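Local atomic coordinates of endoglucanase (PDB entry 2E4T), a protein that probably cleaves internal beta-1,4-glucosidic bonds of cellulose and xyloglucan, this chain being the glycoside hydrolase family 44 endoglucanase module of a longer, multidomain enzyme. Residues Y285-A288 with E293-C296; T358-G363 with G379-Y384. One frame throughout, in Å; residues are numbered along the deposited sequence.

In the fold
Both contacts belong to the TIM-like barrel, and they illustrate how chemistry can follow position. Contact 1 is partly buried and ties a loop beyond strand 279-284 to strand 293-294, the second strand of the short hairpin that follows; an arginine and backbone carbonyls do most of the work. Contact 2 is buried, lies much nearer the centre of the chain, and pairs the neighbouring strand 354-360 with helix 368-384 through two aromatic rings alone. Their centres lie about 14 Å apart, yet the two meet: Y285 OH is 2.7 Å from E359 OE1, a probable hydrogen bond, while C296 CB packs against the backbone carbonyl of D361.

Contact 1: residues Y285-A288 with E293-C296; sequences YPEA and ERIC
The carbonyl oxygen P286 O draws two N-H groups of R294: a nearly straight bond from NE (2.8 Å, 171° at the hydrogen) and a weak one from NH2. C296 SG also touches this oxygen. The setting is a loop leaving strand 279-284 of the TIM-like barrel, folded back against the second strand of the hairpin formed by 289-290 and 293-294. R294 reaches across with CG anti to the backbone N (chi1 -164°) and an extended chain, which carries the guanidinium to the carbonyls of Y285 and P286. Both oxygens lie at its edge, in its plane. R294 NH2 donates to Y285 O at 3.1 Å, although it stands above that carbonyl's plane.

Over one face of the guanidinium lies the carboxylate of E287, turned inward by a bend at chi2. The two flat groups stack, their planes only 8° apart, with E287 OE1 3.3 Å from R294 CZ. This salt bridge therefore works through charge, with no N-H directed at the oxygen, while E287 OE2 bonds to W327 NE1. Edge bonds and stacked face together should restrain the guanidinium's rotation. Farther along, I295 CD1 lies near A288 CB, and the backbone bond from I295 N to A288 O (2.9 Å) joins the two chains at the base of the hairpin.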
ATOM      1  N   TYR A 285      -6.344  -1.149  -7.591  1.00  5.40           N
ATOM      2  CA  TYR A 285      -7.381  -2.166  -7.481  1.00  5.78           C
ATOM      3  C   TYR A 285      -7.428  -2.833  -8.824  1.00  5.40           C
ATOM      4  O   TYR A 285      -7.746  -2.195  -9.832  1.00  6.43           O
ATOM      5  CB  TYR A 285      -8.729  -1.553  -7.112  1.00  5.86           C
ATOM      6  CG  TYR A 285      -8.727  -1.007  -5.696  1.00  5.74           C
ATOM      7  CD1 TYR A 285      -8.954  -1.843  -4.620  1.00  5.76           C
ATOM      8  CD2 TYR A 285      -8.522   0.344  -5.446  1.00  6.21           C
ATOM      9  CE1 TYR A 285      -8.972  -1.341  -3.323  1.00  6.26           C
ATOM     10  CE2 TYR A 285      -8.547   0.868  -4.178  1.00  5.95           C
ATOM     11  CZ  TYR A 285      -8.802   0.020  -3.087  1.00  5.40           C
ATOM     12  OH  TYR A 285      -8.940   0.473  -1.815  1.00  6.18           O
ATOM     13  N   PRO A 286      -7.051  -4.134  -8.921  1.00  5.66           N
ATOM     14  CA  PRO A 286      -6.975  -4.780 -10.227  1.00  5.93           C
ATOM     15  C   PRO A 286      -8.276  -4.634 -10.995  1.00  5.93           C
ATOM     16  O   PRO A 286      -9.362  -4.861 -10.427  1.00  6.80           O
ATOM     17  CB  PRO A 286      -6.686  -6.251  -9.874  1.00  7.45           C
ATOM     18  CG  PRO A 286      -6.010  -6.141  -8.605  0.70  7.60           C
ATOM     19  CD  PRO A 286      -6.613  -5.022  -7.829  0.70  6.28           C
ATOM     20  N   GLU A 287      -8.135  -4.360 -12.289  1.00  6.24           N
ATOM     21  CA  GLU A 287      -9.248  -4.390 -13.215  1.00  6.23           C
ATOM     22  C   GLU A 287      -9.412  -5.783 -13.863  1.00  6.32           C
ATOM     23  O   GLU A 287     -10.378  -6.018 -14.617  1.00  6.94           O
ATOM     24  CB  GLU A 287      -9.088  -3.301 -14.289  1.00  6.91           C
ATOM     25  CG  GLU A 287      -9.231  -1.896 -13.748  1.00  7.34           C
ATOM     26  CD  GLU A 287     -10.661  -1.370 -13.682  1.00  7.44           C
ATOM     27  OE1 GLU A 287     -11.641  -2.146 -13.759  1.00  8.77           O
ATOM     28  OE2 GLU A 287     -10.791  -0.111 -13.590  1.00  8.97           O
ATOM     29  N   ALA A 288      -8.487  -6.682 -13.600  1.00  6.31           N
ATOM     30  CA  ALA A 288      -8.543  -8.032 -14.177  1.00  6.04           C
ATOM     31  C   ALA A 288      -9.935  -8.648 -13.980  1.00  5.94           C
ATOM     32  O   ALA A 288     -10.503  -8.591 -12.883  1.00  6.34           O
ATOM     33  CB  ALA A 288      -7.507  -8.909 -13.493  1.00  6.65           C
ATOM     34  N   GLU A 293     -16.614 -11.106 -14.746  1.00  7.82           N
ATOM     35  CA  GLU A 293     -16.695 -10.095 -13.680  1.00  7.62           C
ATOM     36  C   GLU A 293     -15.264  -9.738 -13.251  1.00  7.36           C
ATOM     37  O   GLU A 293     -14.310 -10.508 -13.401  1.00  7.65           O
ATOM     38  CB  GLU A 293     -17.489 -10.599 -12.475  1.00  8.80           C
ATOM     39  CG  GLU A 293     -16.927 -11.876 -11.995  1.00  8.96           C
ATOM     40  CD  GLU A 293     -17.600 -12.428 -10.723  1.00  9.76           C
ATOM     41  OE1 GLU A 293     -18.449 -11.763 -10.083  1.00 12.10           O
ATOM     42  OE2 GLU A 293     -17.233 -13.557 -10.259  1.00 11.35           O
ATOM     43  N   ARG A 294     -15.147  -8.548 -12.672  1.00  7.27           N
ATOM     44  CA  ARG A 294     -13.890  -8.104 -12.036  1.00  7.01           C
ATOM     45  C   ARG A 294     -13.559  -9.004 -10.864  1.00  6.73           C
ATOM     46  O   ARG A 294     -14.443  -9.505 -10.169  1.00  8.27           O
ATOM     47  CB  ARG A 294     -14.061  -6.629 -11.618  1.00  7.69           C
ATOM     48  CG  ARG A 294     -12.770  -5.886 -11.293  1.00  7.08           C
ATOM     49  CD  ARG A 294     -13.111  -4.439 -10.934  1.00  7.62           C
ATOM     50  NE  ARG A 294     -11.899  -3.706 -10.629  1.00  7.41           N
ATOM     51  CZ  ARG A 294     -11.893  -2.379 -10.470  1.00  7.95           C
ATOM     52  NH1 ARG A 294     -13.023  -1.676 -10.538  1.00  9.39           N
ATOM     53  NH2 ARG A 294     -10.744  -1.750 -10.256  1.00  8.34           N
ATOM     54  N   ILE A 295     -12.243  -9.168 -10.582  1.00  6.39           N
ATOM     55  CA  ILE A 295     -11.839 -10.042  -9.474  1.00  6.24           C
ATOM     56  C   ILE A 295     -12.058  -9.445  -8.100  1.00  6.37           C
ATOM     57  O   ILE A 295     -11.990 -10.179  -7.084  1.00  6.89           O
ATOM     58  CB  ILE A 295     -10.374 -10.505  -9.623  1.00  6.19           C
ATOM     59  CG1 ILE A 295      -9.399  -9.309  -9.557  1.00  6.54           C
ATOM     60  CG2 ILE A 295     -10.206 -11.372 -10.860  1.00  7.00           C
ATOM     61  CD1 ILE A 295      -7.951  -9.773  -9.374  1.00  6.89           C
ATOM     62  N   CYS A 296     -12.314  -8.127  -8.007  1.00  7.24           N
ATOM     63  CA  CYS A 296     -12.608  -7.472  -6.768  1.00  7.00           C
ATOM     64  C   CYS A 296     -13.925  -6.667  -6.952  1.00  8.38           C
ATOM     65  O   CYS A 296     -14.429  -6.486  -8.039  1.00  9.43           O
ATOM     66  CB  CYS A 296     -11.450  -6.550  -6.320  1.00  7.94           C
ATOM     67  SG  CYS A 296     -11.042  -5.237  -7.485  1.00  8.48           S
TER

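Contact 2: residues T358-G363 with G379-Y384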
ATOM      1  N   THR A 358      -0.539   2.143  -1.792  1.00  4.58           N
ATOM      2  CA  THR A 358      -1.138   2.446  -0.501  1.00  4.98           C
ATOM      3  C   THR A 358      -2.617   2.008  -0.369  1.00  4.70           C
ATOM      4  O   THR A 358      -3.161   2.068   0.746  1.00  4.76           O
ATOM      5  CB  THR A 358      -0.978   3.924  -0.147  1.00  5.02           C
ATOM      6  OG1 THR A 358      -1.627   4.709  -1.128  1.00  6.62           O
ATOM      7  CG2 THR A 358       0.479   4.266   0.103  1.00  5.98           C
ATOM      8  N   GLU A 359      -3.219   1.536  -1.459  1.00  4.77           N
ATOM      9  CA  GLU A 359      -4.460   0.789  -1.383  1.00  4.55           C
ATOM     10  C   GLU A 359      -4.396  -0.249  -2.499  1.00  4.64           C
ATOM     11  O   GLU A 359      -3.959   0.065  -3.627  1.00  4.95           O
ATOM     12  CB  GLU A 359      -5.735   1.608  -1.602  1.00  4.97           C
ATOM     13  CG  GLU A 359      -5.951   2.668  -0.550  1.00  5.15           C
ATOM     14  CD  GLU A 359      -7.223   3.478  -0.701  1.00  5.18           C
ATOM     15  OE1 GLU A 359      -8.180   3.015  -1.387  1.00  6.12           O
ATOM     16  OE2 GLU A 359      -7.288   4.578  -0.072  1.00  5.76           O
ATOM     17  N   TYR A 360      -4.879  -1.455  -2.223  1.00  4.88           N
ATOM     18  CA  TYR A 360      -5.056  -2.491  -3.209  1.00  4.85           C
ATOM     19  C   TYR A 360      -5.940  -3.562  -2.542  1.00  5.01           C
ATOM     20  O   TYR A 360      -6.050  -3.636  -1.298  1.00  5.43           O
ATOM     21  CB  TYR A 360      -3.718  -3.123  -3.668  1.00  5.35           C
ATOM     22  CG  TYR A 360      -2.977  -3.862  -2.560  1.00  5.04           C
ATOM     23  CD1 TYR A 360      -3.179  -5.223  -2.387  1.00  5.50           C
ATOM     24  CD2 TYR A 360      -2.135  -3.203  -1.685  1.00  5.06           C
ATOM     25  CE1 TYR A 360      -2.584  -5.934  -1.374  1.00  5.70           C
ATOM     26  CE2 TYR A 360      -1.496  -3.899  -0.645  1.00  4.95           C
ATOM     27  CZ  TYR A 360      -1.742  -5.253  -0.493  1.00  5.18           C
ATOM     28  OH  TYR A 360      -1.183  -5.988   0.522  1.00  5.92           O
ATOM     29  N   ASP A 361      -6.539  -4.419  -3.383  1.00  5.14           N
ATOM     30  CA  ASP A 361      -7.357  -5.563  -2.927  1.00  4.99           C
ATOM     31  C   ASP A 361      -7.574  -6.420  -4.145  1.00  5.16           C
ATOM     32  O   ASP A 361      -8.166  -5.963  -5.124  1.00  6.11           O
ATOM     33  CB  ASP A 361      -8.672  -5.054  -2.364  1.00  6.44           C
ATOM     34  CG  ASP A 361      -9.660  -6.165  -1.990  1.00  7.26           C
ATOM     35  OD1 ASP A 361      -9.251  -7.334  -1.875  1.00  7.22           O
ATOM     36  OD2 ASP A 361     -10.872  -5.820  -1.752  1.00 10.03           O
ATOM     37  N   TYR A 362      -7.088  -7.688  -4.084  1.00  5.43           N
ATOM     38  CA  TYR A 362      -7.270  -8.634  -5.175  1.00  5.16           C
ATOM     39  C   TYR A 362      -8.591  -9.421  -5.069  1.00  5.37           C
ATOM     40  O   TYR A 362      -8.864 -10.267  -5.941  1.00  6.36           O
ATOM     41  CB  TYR A 362      -6.043  -9.551  -5.301  1.00  5.88           C
ATOM     42  CG  TYR A 362      -4.936  -8.867  -6.066  1.00  5.47           C
ATOM     43  CD1 TYR A 362      -4.275  -7.736  -5.537  1.00  6.08           C
ATOM     44  CD2 TYR A 362      -4.609  -9.273  -7.356  1.00  5.83           C
ATOM     45  CE1 TYR A 362      -3.368  -7.003  -6.291  1.00  6.19           C
ATOM     46  CE2 TYR A 362      -3.686  -8.578  -8.109  1.00  6.25           C
ATOM     47  CZ  TYR A 362      -3.095  -7.418  -7.597  1.00  6.31           C
ATOM     48  OH  TYR A 362      -2.196  -6.653  -8.305  1.00  7.01           O
ATOM     49  N   GLY A 363      -9.391  -9.092  -4.066  1.00  6.02           N
ATOM     50  CA  GLY A 363     -10.682  -9.747  -3.934  1.00  6.18           C
ATOM     51  C   GLY A 363     -10.555 -11.140  -3.359  1.00  5.65           C
ATOM     52  O   GLY A 363      -9.492 -11.631  -2.976  1.00  6.14           O
ATOM     53  N   GLY A 379       5.014 -11.249  -2.366  1.00  4.88           N
ATOM     54  CA  GLY A 379       6.290 -11.730  -2.905  1.00  4.85           C
ATOM     55  C   GLY A 379       6.807 -10.782  -4.004  1.00  5.01           C
ATOM     56  O   GLY A 379       8.015 -10.449  -4.043  1.00  5.03           O
ATOM     57  N   ILE A 380       5.901 -10.369  -4.895  1.00  4.85           N
ATOM     58  CA  ILE A 380       6.239  -9.456  -5.975  1.00  4.93           C
ATOM     59  C   ILE A 380       6.691  -8.101  -5.423  1.00  5.05           C
ATOM     60  O   ILE A 380       7.701  -7.534  -5.891  1.00  5.38           O
ATOM     61  CB  ILE A 380       4.993  -9.318  -6.908  1.00  5.06           C
ATOM     62  CG1 ILE A 380       4.745 -10.638  -7.630  1.00  5.47           C
ATOM     63  CG2 ILE A 380       5.155  -8.152  -7.867  1.00  6.45           C
ATOM     64  CD1 ILE A 380       3.302 -10.798  -8.082  1.00  5.84           C
ATOM     65  N   PHE A 381       5.937  -7.542  -4.495  1.00  5.05           N
ATOM     66  CA  PHE A 381       6.326  -6.258  -3.915  1.00  5.18           C
ATOM     67  C   PHE A 381       7.746  -6.338  -3.375  1.00  5.21           C
ATOM     68  O   PHE A 381       8.560  -5.405  -3.536  1.00  6.14           O
ATOM     69  CB  PHE A 381       5.375  -5.841  -2.807  1.00  6.08           C
ATOM     70  CG  PHE A 381       3.980  -5.403  -3.249  1.00  6.14           C
ATOM     71  CD1 PHE A 381       3.661  -5.129  -4.569  1.00  6.67           C
ATOM     72  CD2 PHE A 381       3.008  -5.214  -2.295  1.00  7.28           C
ATOM     73  CE1 PHE A 381       2.368  -4.692  -4.942  1.00  7.53           C
ATOM     74  CE2 PHE A 381       1.714  -4.776  -2.663  1.00  8.77           C
ATOM     75  CZ  PHE A 381       1.428  -4.497  -3.953  1.00  8.66           C
ATOM     76  N   GLY A 382       8.050  -7.438  -2.677  1.00  5.67           N
ATOM     77  CA  GLY A 382       9.391  -7.549  -2.086  1.00  6.16           C
ATOM     78  C   GLY A 382      10.461  -7.668  -3.138  1.00  7.22           C
ATOM     79  O   GLY A 382      11.422  -6.855  -3.062  1.00  9.68           O
ATOM     80  N   LYS A 383      10.239  -8.557  -4.115  1.00  6.35           N
ATOM     81  CA  LYS A 383      11.229  -8.899  -5.143  1.00  7.31           C
ATOM     82  C   LYS A 383      11.520  -7.718  -6.038  1.00  7.07           C
ATOM     83  O   LYS A 383      12.666  -7.517  -6.471  1.00  8.99           O
ATOM     84  CB  LYS A 383      10.689 -10.077  -5.958  1.00  8.76           C
ATOM     85  CG  LYS A 383      11.562 -10.555  -7.105  1.00  8.79           C
ATOM     86  CD  LYS A 383      10.982 -11.842  -7.718  1.00  9.45           C
ATOM     87  CE  LYS A 383      11.779 -12.324  -8.911  1.00 10.49           C
ATOM     88  NZ  LYS A 383      11.221 -13.577  -9.412  1.00 11.78           N
ATOM     89  N   TYR A 384      10.477  -6.929  -6.392  1.00  6.66           N
ATOM     90  CA  TYR A 384      10.612  -5.869  -7.371  1.00  7.15           C
ATOM     91  C   TYR A 384      10.888  -4.530  -6.725  1.00  7.75           C
ATOM     92  O   TYR A 384      11.048  -3.539  -7.457  1.00 10.87           O
ATOM     93  CB  TYR A 384       9.457  -5.919  -8.398  1.00  9.07           C
ATOM     94  CG  TYR A 384       9.463  -7.186  -9.272  1.00  8.32           C
ATOM     95  CD1 TYR A 384      10.249  -7.256 -10.398  1.00 11.39           C
ATOM     96  CD2 TYR A 384       8.808  -8.309  -8.900  1.00  8.71           C
ATOM     97  CE1 TYR A 384      10.318  -8.433 -11.157  1.00 11.22           C
ATOM     98  CE2 TYR A 384       8.859  -9.504  -9.634  1.00  9.45           C
ATOM     99  CZ  TYR A 384       9.667  -9.567 -10.746  1.00  9.53           C
ATOM    100  OH  TYR A 384       9.753 -10.768 -11.417  1.00 11.76           O
TER
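A beta-alpha-beta unit of the TIM-like barrel, built from strand 354-360, helix 368-384 and strand 388-391, supplies this contact, a compact example of helix-on-strand packing through aromatic rings. Y360, of strand 354-360, just past the corner the chain turns at E359, and F381, on the helix, form a T-shaped pair. The edge of F381 is directed at the face of Y360, the planes are almost perpendicular at 88°, and the ring centroids stand 5.5 Å apart. The touching atom is F381 CE2, which sits above the tyrosine ring near its rim, 3.9 Å from Y360 CE2 and 4.1 Å from Y360 CZ.

The bond from CA to CB of Y360 already points at the helix, and a chi1 of 64° sets CG between the backbone N and the carbonyl carbon, so that a face of the ring meets F381. Its hydroxyl bonds to Q374 NE2, about two helical turns before F381, so the ring is held at its polar end as well as on its face. A389 of the following strand touches both aromatic side chains, so all three elements of the unit meet at this pair.

Just beyond Y360 the chain forms an Asx turn, in which D361 OD1 accepts from G363 N at 2.8 Å; the donor approaches from above the carboxylate plane.

No hydrogen bond crosses between the two segments. Cohesion between them therefore rests on dispersion and, probably, on the weak attraction of the slightly positive edge of F381 for the electron-rich face of Y360.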